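Local atomic coordinates of calcium homeostasis modulator protein 5 (Homo sapiens, PDB entry 7D60), a protein that assembles into undecameric cone-shaped channels that may form large ion-conducting pores, with gating probably regulated by membrane lipids. Residues G29-F34 with S116-N121; V37-P42 with G122-C127; N235-R240 with D252-P257. All coordinates share one frame; numbering follows the deposited sequence.

Interaction 1 (G29-F34 with S116-N121); sequences GSERLF and SVALLN. With PA8 (1,2-dioctanoyl-sn-glycero-3-phosphate), chain P.
E31 and R32 of helix 15-38 meet N121, just past helix 109-120, in a buried polar contact between transmembrane helices S1 and S3, with a lipid at its flank. ND2 of N121 donates a weak, bent hydrogen bond to OE2 of E31, 3.0 Å long with an N-H...O angle of 125°. Carboxylate and amide planes stand 66° apart, so the two groups do not lie flat on each other. CG of E31 is anti to its backbone N (chi1 -160°) and packs 4.0 Å from CA of A118, while E31 CB lies 4.1 Å from CG1 of V117. This helix-helix seam doubles as a phospholipid site: R32 and N121 both bind phosphatidic acid, here 1,2-dioctanoyl-sn-glycero-3-phosphate. The lipid lays its ester oxygen O7 over one face of the R32 guanidinium, 2.9 Å from NE. N121 OD1 lies 3.4 Å from lipid C1. OD1 also approaches NH1 of R32 to 2.8 Å, in a geometry too poor for a hydrogen bond. The nearby positive R32 would probably favour the ionised form of E31.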
loop_
_atom_site.group_PDB
_atom_site.type_symbol
_atom_site.label_atom_id
_atom_site.label_comp_id
_atom_site.label_asym_id
_atom_site.label_seq_id
_atom_site.Cartn_x
_atom_site.Cartn_y
_atom_site.Cartn_z
ATOM N N GLY A 29 -6.601 -12.246 -32.077
ATOM C CA GLY A 29 -7.569 -11.860 -31.065
ATOM C C GLY A 29 -8.895 -11.381 -31.617
ATOM O O GLY A 29 -9.885 -11.355 -30.881
ATOM N N SER A 30 -8.939 -10.997 -32.888
ATOM C CA SER A 30 -10.187 -10.586 -33.515
ATOM C C SER A 30 -10.943 -11.756 -34.119
ATOM O O SER A 30 -12.168 -11.687 -34.255
ATOM C CB SER A 30 -9.917 -9.545 -34.601
ATOM O OG SER A 30 -11.103 -9.209 -35.293
ATOM N N GLU A 31 -10.241 -12.824 -34.489
ATOM C CA GLU A 31 -10.910 -14.012 -34.997
ATOM C C GLU A 31 -11.542 -14.823 -33.877
ATOM O O GLU A 31 -12.581 -15.456 -34.088
ATOM C CB GLU A 31 -9.922 -14.873 -35.780
ATOM C CG GLU A 31 -10.575 -15.853 -36.728
ATOM C CD GLU A 31 -10.813 -17.206 -36.090
ATOM O OE1 GLU A 31 -10.158 -17.509 -35.072
ATOM O OE2 GLU A 31 -11.664 -17.964 -36.598
ATOM N N ARG A 32 -10.940 -14.818 -32.687
ATOM C CA ARG A 32 -11.532 -15.515 -31.555
ATOM C C ARG A 32 -12.740 -14.785 -30.996
ATOM O O ARG A 32 -13.537 -15.393 -30.281
ATOM C CB ARG A 32 -10.497 -15.709 -30.452
ATOM C CG ARG A 32 -9.268 -16.447 -30.909
ATOM C CD ARG A 32 -9.633 -17.825 -31.392
ATOM N NE ARG A 32 -10.362 -18.568 -30.373
ATOM C CZ ARG A 32 -11.432 -19.315 -30.614
ATOM N NH1 ARG A 32 -11.903 -19.424 -31.847
ATOM N NH2 ARG A 32 -12.031 -19.955 -29.621
ATOM N N LEU A 33 -12.886 -13.498 -31.293
ATOM C CA LEU A 33 -14.067 -12.768 -30.863
ATOM C C LEU A 33 -15.234 -12.989 -31.815
ATOM O O LEU A 33 -16.391 -12.907 -31.399
ATOM C CB LEU A 33 -13.729 -11.280 -30.737
ATOM C CG LEU A 33 -14.719 -10.308 -30.096
ATOM C CD1 LEU A 33 -13.976 -9.341 -29.203
ATOM C CD2 LEU A 33 -15.481 -9.540 -31.159
ATOM N N PHE A 34 -14.955 -13.281 -33.083
ATOM C CA PHE A 34 -16.025 -13.520 -34.042
ATOM C C PHE A 34 -16.542 -14.946 -33.978
ATOM O O PHE A 34 -17.742 -15.170 -34.154
ATOM C CB PHE A 34 -15.543 -13.218 -35.459
ATOM C CG PHE A 34 -15.818 -11.819 -35.902
ATOM C CD1 PHE A 34 -17.095 -11.434 -36.268
ATOM C CD2 PHE A 34 -14.800 -10.884 -35.954
ATOM C CE1 PHE A 34 -17.352 -10.141 -36.673
ATOM C CE2 PHE A 34 -15.049 -9.591 -36.360
ATOM C CZ PHE A 34 -16.326 -9.219 -36.720
ATOM N N SER A 116 -5.548 -17.219 -42.770
ATOM C CA SER A 116 -4.780 -18.297 -42.174
ATOM C C SER A 116 -5.208 -18.591 -40.747
ATOM O O SER A 116 -5.288 -19.755 -40.360
ATOM C CB SER A 116 -3.298 -17.948 -42.207
ATOM O OG SER A 116 -2.844 -17.836 -43.537
ATOM N N VAL A 117 -5.473 -17.557 -39.953
ATOM C CA VAL A 117 -5.952 -17.765 -38.594
ATOM C C VAL A 117 -7.389 -18.272 -38.606
ATOM O O VAL A 117 -7.786 -19.057 -37.739
ATOM C CB VAL A 117 -5.791 -16.457 -37.794
ATOM C CG1 VAL A 117 -6.241 -16.609 -36.354
ATOM C CG2 VAL A 117 -4.350 -16.019 -37.821
ATOM N N ALA A 118 -8.179 -17.875 -39.602
ATOM C CA ALA A 118 -9.548 -18.364 -39.698
ATOM C C ALA A 118 -9.604 -19.813 -40.158
ATOM O O ALA A 118 -10.557 -20.524 -39.830
ATOM C CB ALA A 118 -10.356 -17.480 -40.642
ATOM N N LEU A 119 -8.608 -20.271 -40.910
ATOM C CA LEU A 119 -8.560 -21.661 -41.335
ATOM C C LEU A 119 -7.871 -22.570 -40.327
ATOM O O LEU A 119 -8.103 -23.780 -40.354
ATOM C CB LEU A 119 -7.856 -21.782 -42.683
ATOM C CG LEU A 119 -8.676 -21.498 -43.934
ATOM C CD1 LEU A 119 -7.775 -21.473 -45.137
ATOM C CD2 LEU A 119 -9.761 -22.518 -44.124
ATOM N N LEU A 120 -7.034 -22.029 -39.446
ATOM C CA LEU A 120 -6.442 -22.821 -38.378
ATOM C C LEU A 120 -7.379 -22.998 -37.195
ATOM O O LEU A 120 -7.099 -23.818 -36.319
ATOM C CB LEU A 120 -5.141 -22.183 -37.892
ATOM C CG LEU A 120 -3.883 -22.310 -38.750
ATOM C CD1 LEU A 120 -2.687 -21.806 -37.980
ATOM C CD2 LEU A 120 -3.664 -23.728 -39.200
ATOM N N ASN A 121 -8.464 -22.238 -37.140
ATOM C CA ASN A 121 -9.529 -22.389 -36.158
ATOM C C ASN A 121 -10.737 -22.810 -36.986
ATOM O O ASN A 121 -11.503 -21.969 -37.461
ATOM C CB ASN A 121 -9.751 -21.083 -35.392
ATOM C CG ASN A 121 -11.019 -21.087 -34.568
ATOM O OD1 ASN A 121 -11.032 -21.549 -33.431
ATOM N ND2 ASN A 121 -12.093 -20.559 -35.136
HETATM O O1 PA8 P . -9.844 -25.655 -29.651
HETATM O O2 PA8 P . -9.813 -25.125 -32.065
HETATM P P1 PA8 P . -10.142 -24.600 -30.687
HETATM O O3 PA8 P . -11.607 -24.246 -30.621
HETATM O O4 PA8 P . -9.230 -23.262 -30.385
HETATM C C1 PA8 P . -8.552 -22.677 -31.458
HETATM C C2 PA8 P . -7.588 -21.609 -30.939
HETATM C C3 PA8 P . -6.835 -21.022 -32.133
HETATM O O5 PA8 P . -5.473 -20.869 -31.832
HETATM C C4 PA8 P . -4.739 -20.216 -32.834
HETATM O O6 PA8 P . -5.260 -19.906 -33.852
HETATM C C5 PA8 P . -3.260 -19.893 -32.639
HETATM C C6 PA8 P . -2.571 -19.650 -33.981
HETATM C C7 PA8 P . -1.355 -18.736 -33.873
HETATM O O7 PA8 P . -8.312 -20.595 -30.298
HETATM C C12 PA8 P . -8.212 -20.536 -28.898
HETATM O O8 PA8 P . -8.717 -21.371 -28.227
HETATM C C13 PA8 P . -7.482 -19.372 -28.230
HETATM C C14 PA8 P . -5.970 -19.569 -28.178
HETATM C C15 PA8 P . -5.224 -18.531 -29.014
HETATM C C16 PA8 P . -3.740 -18.471 -28.659
HETATM C C17 PA8 P . -3.447 -17.538 -27.487
HETATM C C18 PA8 P . -2.630 -16.320 -27.913
#

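Interaction 2 (V37-P42 with G122-C127); sequences VAFKCP and GTFYEC. With PA8 (1,2-dioctanoyl-sn-glycero-3-phosphate), chain B.
F39 and F124 form a T-shaped (edge-to-face) pair, the edge of F124 directed at the face of F39, with ring centroids 4.8 Å apart and planes at 62°. CD2 and CE2 of F124 do the touching, CE2 reaching F39 CD2 at 3.5 Å. At the F39 rim, near the ring plane, CB of C127 lies 3.8 Å from CZ. The same cysteine is bonded through SG to SG of C41, a disulfide of 2.0 Å with chi3 at 89°, which ties the segment following S1 covalently to helix 123-130. An alanine in place of F39 would probably open a gap beside the disulfide and leave the F124 edge without the face it points at. Further out, K40 NZ makes a weak hydrogen bond of 3.4 Å to phosphate oxygen O1 of a bound lipid, and V37 CG1 lies 3.3 Å from that lipid's O8. Helix 47-68 backs the cluster, its Y50 and F54 rings meeting F39 and its N47 touching both cysteines, while Q180 of a neighbouring subunit donates a hydrogen bond to the A38 carbonyl.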
loop_
_atom_site.group_PDB
_atom_site.type_symbol
_atom_site.label_atom_id
_atom_site.label_comp_id
_atom_site.label_asym_id
_atom_site.label_seq_id
_atom_site.Cartn_x
_atom_site.Cartn_y
_atom_site.Cartn_z
ATOM N N VAL A 37 -18.383 -15.367 -30.089
ATOM C CA VAL A 37 -19.481 -14.516 -29.649
ATOM C C VAL A 37 -20.542 -14.357 -30.733
ATOM O O VAL A 37 -21.740 -14.346 -30.445
ATOM C CB VAL A 37 -18.914 -13.157 -29.193
ATOM C CG1 VAL A 37 -19.982 -12.312 -28.573
ATOM C CG2 VAL A 37 -17.782 -13.368 -28.208
ATOM N N ALA A 38 -20.139 -14.260 -31.998
ATOM C CA ALA A 38 -21.080 -13.939 -33.064
ATOM C C ALA A 38 -21.419 -15.117 -33.966
ATOM O O ALA A 38 -22.551 -15.213 -34.440
ATOM C CB ALA A 38 -20.534 -12.797 -33.922
ATOM N N PHE A 39 -20.474 -16.009 -34.230
ATOM C CA PHE A 39 -20.700 -17.089 -35.181
ATOM C C PHE A 39 -21.491 -18.207 -34.519
ATOM O O PHE A 39 -21.091 -18.726 -33.473
ATOM C CB PHE A 39 -19.371 -17.618 -35.714
ATOM C CG PHE A 39 -19.503 -18.525 -36.904
ATOM C CD1 PHE A 39 -19.516 -19.898 -36.749
ATOM C CD2 PHE A 39 -19.594 -18.004 -38.177
ATOM C CE1 PHE A 39 -19.629 -20.728 -37.839
ATOM C CE2 PHE A 39 -19.696 -18.834 -39.270
ATOM C CZ PHE A 39 -19.720 -20.194 -39.100
ATOM N N LYS A 40 -22.615 -18.570 -35.126
ATOM C CA LYS A 40 -23.332 -19.789 -34.778
ATOM C C LYS A 40 -23.992 -20.319 -36.039
ATOM O O LYS A 40 -24.882 -19.680 -36.604
ATOM C CB LYS A 40 -24.341 -19.556 -33.646
ATOM C CG LYS A 40 -25.172 -18.292 -33.732
ATOM C CD LYS A 40 -26.000 -18.114 -32.478
ATOM C CE LYS A 40 -25.121 -17.726 -31.301
ATOM N NZ LYS A 40 -24.518 -16.375 -31.475
ATOM N N CYS A 41 -23.531 -21.462 -36.483
ATOM C CA CYS A 41 -23.874 -22.044 -37.768
ATOM C C CYS A 41 -25.326 -22.512 -37.766
ATOM O O CYS A 41 -25.761 -23.171 -36.822
ATOM C CB CYS A 41 -22.936 -23.218 -38.069
ATOM S SG CYS A 41 -23.055 -24.030 -39.687
ATOM N N PRO A 42 -26.097 -22.182 -38.791
ATOM C CA PRO A 42 -27.421 -22.774 -38.951
ATOM C C PRO A 42 -27.268 -24.190 -39.496
ATOM O O PRO A 42 -26.172 -24.690 -39.721
ATOM C CB PRO A 42 -28.096 -21.845 -39.955
ATOM C CG PRO A 42 -26.993 -21.374 -40.794
ATOM C CD PRO A 42 -25.768 -21.305 -39.924
ATOM N N GLY A 122 -10.897 -24.115 -37.180
ATOM C CA GLY A 122 -11.708 -24.610 -38.275
ATOM C C GLY A 122 -13.215 -24.575 -38.129
ATOM O O GLY A 122 -13.883 -25.552 -38.469
ATOM N N THR A 123 -13.773 -23.459 -37.667
ATOM C CA THR A 123 -15.218 -23.361 -37.522
ATOM C C THR A 123 -15.903 -22.795 -38.755
ATOM O O THR A 123 -17.044 -23.171 -39.037
ATOM C CB THR A 123 -15.576 -22.498 -36.315
ATOM O OG1 THR A 123 -15.126 -21.160 -36.533
ATOM C CG2 THR A 123 -14.908 -23.033 -35.074
ATOM N N PHE A 124 -15.245 -21.911 -39.505
ATOM C CA PHE A 124 -15.879 -21.345 -40.689
ATOM C C PHE A 124 -15.878 -22.325 -41.850
ATOM O O PHE A 124 -16.789 -22.293 -42.680
ATOM C CB PHE A 124 -15.188 -20.050 -41.126
ATOM C CG PHE A 124 -15.149 -18.975 -40.074
ATOM C CD1 PHE A 124 -14.104 -18.074 -40.047
ATOM C CD2 PHE A 124 -16.148 -18.848 -39.134
ATOM C CE1 PHE A 124 -14.049 -17.082 -39.095
ATOM C CE2 PHE A 124 -16.091 -17.858 -38.176
ATOM C CZ PHE A 124 -15.042 -16.975 -38.160
ATOM N N TYR A 125 -14.871 -23.190 -41.932
ATOM C CA TYR A 125 -14.811 -24.176 -43.004
ATOM C C TYR A 125 -15.741 -25.346 -42.738
ATOM O O TYR A 125 -16.259 -25.943 -43.685
ATOM C CB TYR A 125 -13.371 -24.662 -43.175
ATOM C CG TYR A 125 -13.133 -25.728 -44.230
ATOM C CD1 TYR A 125 -12.851 -25.379 -45.538
ATOM C CD2 TYR A 125 -13.146 -27.083 -43.905
ATOM C CE1 TYR A 125 -12.622 -26.341 -46.495
ATOM C CE2 TYR A 125 -12.919 -28.045 -44.851
ATOM C CZ TYR A 125 -12.656 -27.669 -46.143
ATOM O OH TYR A 125 -12.425 -28.632 -47.089
ATOM N N GLU A 126 -15.942 -25.693 -41.469
ATOM C CA GLU A 126 -16.819 -26.800 -41.115
ATOM C C GLU A 126 -18.274 -26.483 -41.445
ATOM O O GLU A 126 -19.014 -27.354 -41.915
ATOM C CB GLU A 126 -16.634 -27.122 -39.633
ATOM C CG GLU A 126 -17.732 -27.923 -38.981
ATOM C CD GLU A 126 -17.523 -28.062 -37.488
ATOM O OE1 GLU A 126 -16.364 -27.945 -37.040
ATOM O OE2 GLU A 126 -18.511 -28.284 -36.762
ATOM N N CYS A 127 -18.686 -25.230 -41.240
ATOM C CA CYS A 127 -20.028 -24.801 -41.619
ATOM C C CYS A 127 -20.190 -24.751 -43.135
ATOM O O CYS A 127 -21.242 -25.123 -43.659
ATOM C CB CYS A 127 -20.325 -23.439 -40.991
ATOM S SG CYS A 127 -22.047 -22.869 -41.026
HETATM O O1 PA8 B . -24.367 -14.043 -29.045
HETATM O O2 PA8 B . -25.265 -12.710 -30.921
HETATM P P1 PA8 B . -24.928 -12.703 -29.449
HETATM O O3 PA8 B . -26.177 -12.430 -28.649
HETATM O O4 PA8 B . -23.809 -11.530 -29.155
HETATM C C1 PA8 B . -23.565 -10.591 -30.162
HETATM C C2 PA8 B . -22.345 -9.745 -29.796
HETATM C C3 PA8 B . -22.082 -8.763 -30.936
HETATM O O5 PA8 B . -20.710 -8.688 -31.219
HETATM C C4 PA8 B . -20.377 -7.710 -32.169
HETATM O O6 PA8 B . -21.227 -7.081 -32.702
HETATM C C5 PA8 B . -18.922 -7.437 -32.538
HETATM C C6 PA8 B . -18.822 -6.727 -33.886
HETATM C C7 PA8 B . -17.564 -5.876 -34.024
HETATM O O7 PA8 B . -22.604 -9.036 -28.616
HETATM C C12 PA8 B . -21.930 -9.462 -27.460
HETATM O O8 PA8 B . -22.216 -10.490 -26.947
HETATM C C13 PA8 B . -20.846 -8.585 -26.835
HETATM C C14 PA8 B . -19.487 -8.748 -27.506
HETATM C C15 PA8 B . -19.025 -7.467 -28.197
HETATM C C16 PA8 B . -17.533 -7.495 -28.518
HETATM C C17 PA8 B . -16.667 -7.019 -27.354
HETATM C C18 PA8 B . -15.950 -5.709 -27.673
#

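Interaction 3 (N235-R240 with D252-P257); sequences NKLSER and DPFPMP
F254 lays its ring against helix 209-246, filling the angle between K236, L237 and R240 in the tightly packed part of this cytoplasmic contact. CD1 of L237 stands over the ring face in a CH-pi contact, 4.1 Å from the centroid and 20° off the ring normal, shifted toward the CD2 side of the rim. CB of L237 approaches the far end of the ring at CE2 and CZ, and CB of K236 meets CZ at 4.0 Å. The bond from CA to CB of F254 already points toward the helix. R240 CD lies obliquely to the ring, 4.2 Å from CD1 of F254.

Beyond the ring the contact becomes polar and thinner. The R240 chain runs extended as far as CD and then bends at chi3 (87°), which sets NE. NH1 then donates a hydrogen bond to the main-chain oxygen of D252, near the guanidinium plane; the modelled 2.5 Å is very short, and the exact length is doubtful at this resolution. CB of F254 sits over one guanidinium face, 4.1 Å from NH1, with the ring plane turned 48° from the guanidinium. On the solvent side the D252 carboxylate leads away from the helix, P253 stays at the margin, and the rest of the exposed K236 meets Y233 in a cation-pi contact.

Neighbouring subunits take up other parts of both segments: E239 and M256 pack on Q225 and F214 of a second subunit, and P257 on F246 of a third. The chemistry is therefore divided, apolar packing of L237 and the K236 CB against one aromatic ring and a single arginine whose NH1 serves a carbonyl of its own chain while NH2 forms a salt bridge with D286 of a neighbouring subunit, so that its charge probably helps join the loop that follows helix 209-246 to the oligomer.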
loop_
_atom_site.group_PDB
_atom_site.type_symbol
_atom_site.label_atom_id
_atom_site.label_comp_id
_atom_site.label_asym_id
_atom_site.label_seq_id
_atom_site.Cartn_x
_atom_site.Cartn_y
_atom_site.Cartn_z
ATOM N N ASN A 235 3.661 30.331 -41.183
ATOM C CA ASN A 235 3.563 31.322 -40.121
ATOM C C ASN A 235 3.849 32.723 -40.629
ATOM O O ASN A 235 3.235 33.682 -40.160
ATOM C CB ASN A 235 4.529 30.992 -38.989
ATOM C CG ASN A 235 3.871 30.243 -37.868
ATOM O OD1 ASN A 235 2.736 30.528 -37.503
ATOM N ND2 ASN A 235 4.586 29.286 -37.297
ATOM N N LYS A 236 4.772 32.863 -41.573
ATOM C CA LYS A 236 5.094 34.171 -42.113
ATOM C C LYS A 236 4.045 34.673 -43.087
ATOM O O LYS A 236 3.919 35.886 -43.262
ATOM C CB LYS A 236 6.452 34.133 -42.807
ATOM C CG LYS A 236 7.630 34.151 -41.859
ATOM C CD LYS A 236 8.868 33.576 -42.511
ATOM C CE LYS A 236 9.235 34.339 -43.767
ATOM N NZ LYS A 236 10.191 33.578 -44.614
ATOM N N LEU A 237 3.300 33.780 -43.723
ATOM C CA LEU A 237 2.253 34.186 -44.648
ATOM C C LEU A 237 0.963 34.546 -43.925
ATOM O O LEU A 237 0.259 35.467 -44.343
ATOM C CB LEU A 237 1.993 33.076 -45.666
ATOM C CG LEU A 237 0.990 33.352 -46.782
ATOM C CD1 LEU A 237 1.366 34.609 -47.528
ATOM C CD2 LEU A 237 0.909 32.178 -47.723
ATOM N N SER A 238 0.640 33.847 -42.839
ATOM C CA SER A 238 -0.573 34.168 -42.101
ATOM C C SER A 238 -0.408 35.420 -41.253
ATOM O O SER A 238 -1.392 36.110 -40.986
ATOM C CB SER A 238 -0.988 32.985 -41.231
ATOM O OG SER A 238 -0.247 32.954 -40.034
ATOM N N GLU A 239 0.816 35.732 -40.823
ATOM C CA GLU A 239 1.061 36.993 -40.132
ATOM C C GLU A 239 0.956 38.174 -41.083
ATOM O O GLU A 239 0.536 39.262 -40.681
ATOM C CB GLU A 239 2.441 36.981 -39.484
ATOM C CG GLU A 239 2.468 36.446 -38.078
ATOM C CD GLU A 239 3.847 35.980 -37.665
ATOM O OE1 GLU A 239 4.835 36.424 -38.287
ATOM O OE2 GLU A 239 3.945 35.168 -36.722
ATOM N N ARG A 240 1.350 37.984 -42.338
ATOM C CA ARG A 240 1.284 39.063 -43.313
ATOM C C ARG A 240 -0.153 39.367 -43.704
ATOM O O ARG A 240 -0.527 40.533 -43.852
ATOM C CB ARG A 240 2.102 38.695 -44.545
ATOM C CG ARG A 240 2.190 39.773 -45.591
ATOM C CD ARG A 240 2.638 39.194 -46.908
ATOM N NE ARG A 240 1.514 38.695 -47.686
ATOM C CZ ARG A 240 1.242 39.075 -48.926
ATOM N NH1 ARG A 240 2.022 39.948 -49.535
ATOM N NH2 ARG A 240 0.197 38.577 -49.560
ATOM N N ASP A 252 3.498 43.891 -48.634
ATOM C CA ASP A 252 4.755 43.644 -49.316
ATOM C C ASP A 252 4.704 42.277 -50.001
ATOM O O ASP A 252 4.067 41.351 -49.492
ATOM C CB ASP A 252 5.910 43.698 -48.322
ATOM C CG ASP A 252 6.300 45.119 -47.964
ATOM O OD1 ASP A 252 6.215 45.998 -48.848
ATOM O OD2 ASP A 252 6.686 45.361 -46.802
ATOM N N PRO A 253 5.345 42.132 -51.163
ATOM C CA PRO A 253 5.226 40.877 -51.918
ATOM C C PRO A 253 5.917 39.707 -51.235
ATOM O O PRO A 253 6.963 39.850 -50.599
ATOM C CB PRO A 253 5.890 41.204 -53.261
ATOM C CG PRO A 253 6.774 42.359 -52.977
ATOM C CD PRO A 253 6.082 43.155 -51.922
ATOM N N PHE A 254 5.299 38.541 -51.371
ATOM C CA PHE A 254 5.738 37.311 -50.712
ATOM C C PHE A 254 6.193 36.323 -51.773
ATOM O O PHE A 254 5.345 35.779 -52.505
ATOM C CB PHE A 254 4.600 36.721 -49.881
ATOM C CG PHE A 254 5.048 35.795 -48.797
ATOM C CD1 PHE A 254 5.544 36.291 -47.607
ATOM C CD2 PHE A 254 4.952 34.426 -48.958
ATOM C CE1 PHE A 254 5.948 35.439 -46.602
ATOM C CE2 PHE A 254 5.355 33.568 -47.957
ATOM C CZ PHE A 254 5.854 34.076 -46.779
ATOM N N PRO A 255 7.492 36.060 -51.913
ATOM C CA PRO A 255 7.958 35.183 -52.995
ATOM C C PRO A 255 7.713 33.711 -52.683
ATOM O O PRO A 255 8.138 33.197 -51.646
ATOM C CB PRO A 255 9.455 35.496 -53.089
ATOM C CG PRO A 255 9.819 36.033 -51.756
ATOM C CD PRO A 255 8.602 36.672 -51.166
ATOM N N MET A 256 7.027 33.040 -53.595
ATOM C CA MET A 256 6.689 31.629 -53.519
ATOM C C MET A 256 7.104 30.974 -54.824
ATOM O O MET A 256 7.249 31.658 -55.842
ATOM C CB MET A 256 5.182 31.435 -53.291
ATOM C CG MET A 256 4.675 31.928 -51.954
ATOM S SD MET A 256 5.411 31.046 -50.574
ATOM C CE MET A 256 4.491 29.522 -50.640
ATOM N N PRO A 257 7.336 29.657 -54.827
ATOM C CA PRO A 257 7.598 28.966 -56.094
ATOM C C PRO A 257 6.382 28.980 -57.006
ATOM O O PRO A 257 5.239 28.990 -56.552
ATOM C CB PRO A 257 7.956 27.540 -55.661
ATOM C CG PRO A 257 7.611 27.442 -54.236
ATOM C CD PRO A 257 7.659 28.808 -53.670
#

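In the fold
Interactions 1 and 2 are neighbours, their centres 11 Å apart, and share helix 15-38 on one side; on the other they use helices 109-120 and 123-130, consecutive in the chain. Their segments alternate along the sequence, 29-34 and 37-42 coming before 116-121 and 122-127. They touch through a probable hydrogen bond from F39 N to F34 O, 2.9 Å, and through F124, whose ring packs on E31 and A118. Interaction 3 follows later, its centre about 55 Å from that of interaction 1 and 62 Å from that of interaction 2, across the chain's centre. The lipid-binding membrane part and the cytoplasmic part thus do not touch, though interactions 2 and 3 both reach a neighbouring subunit.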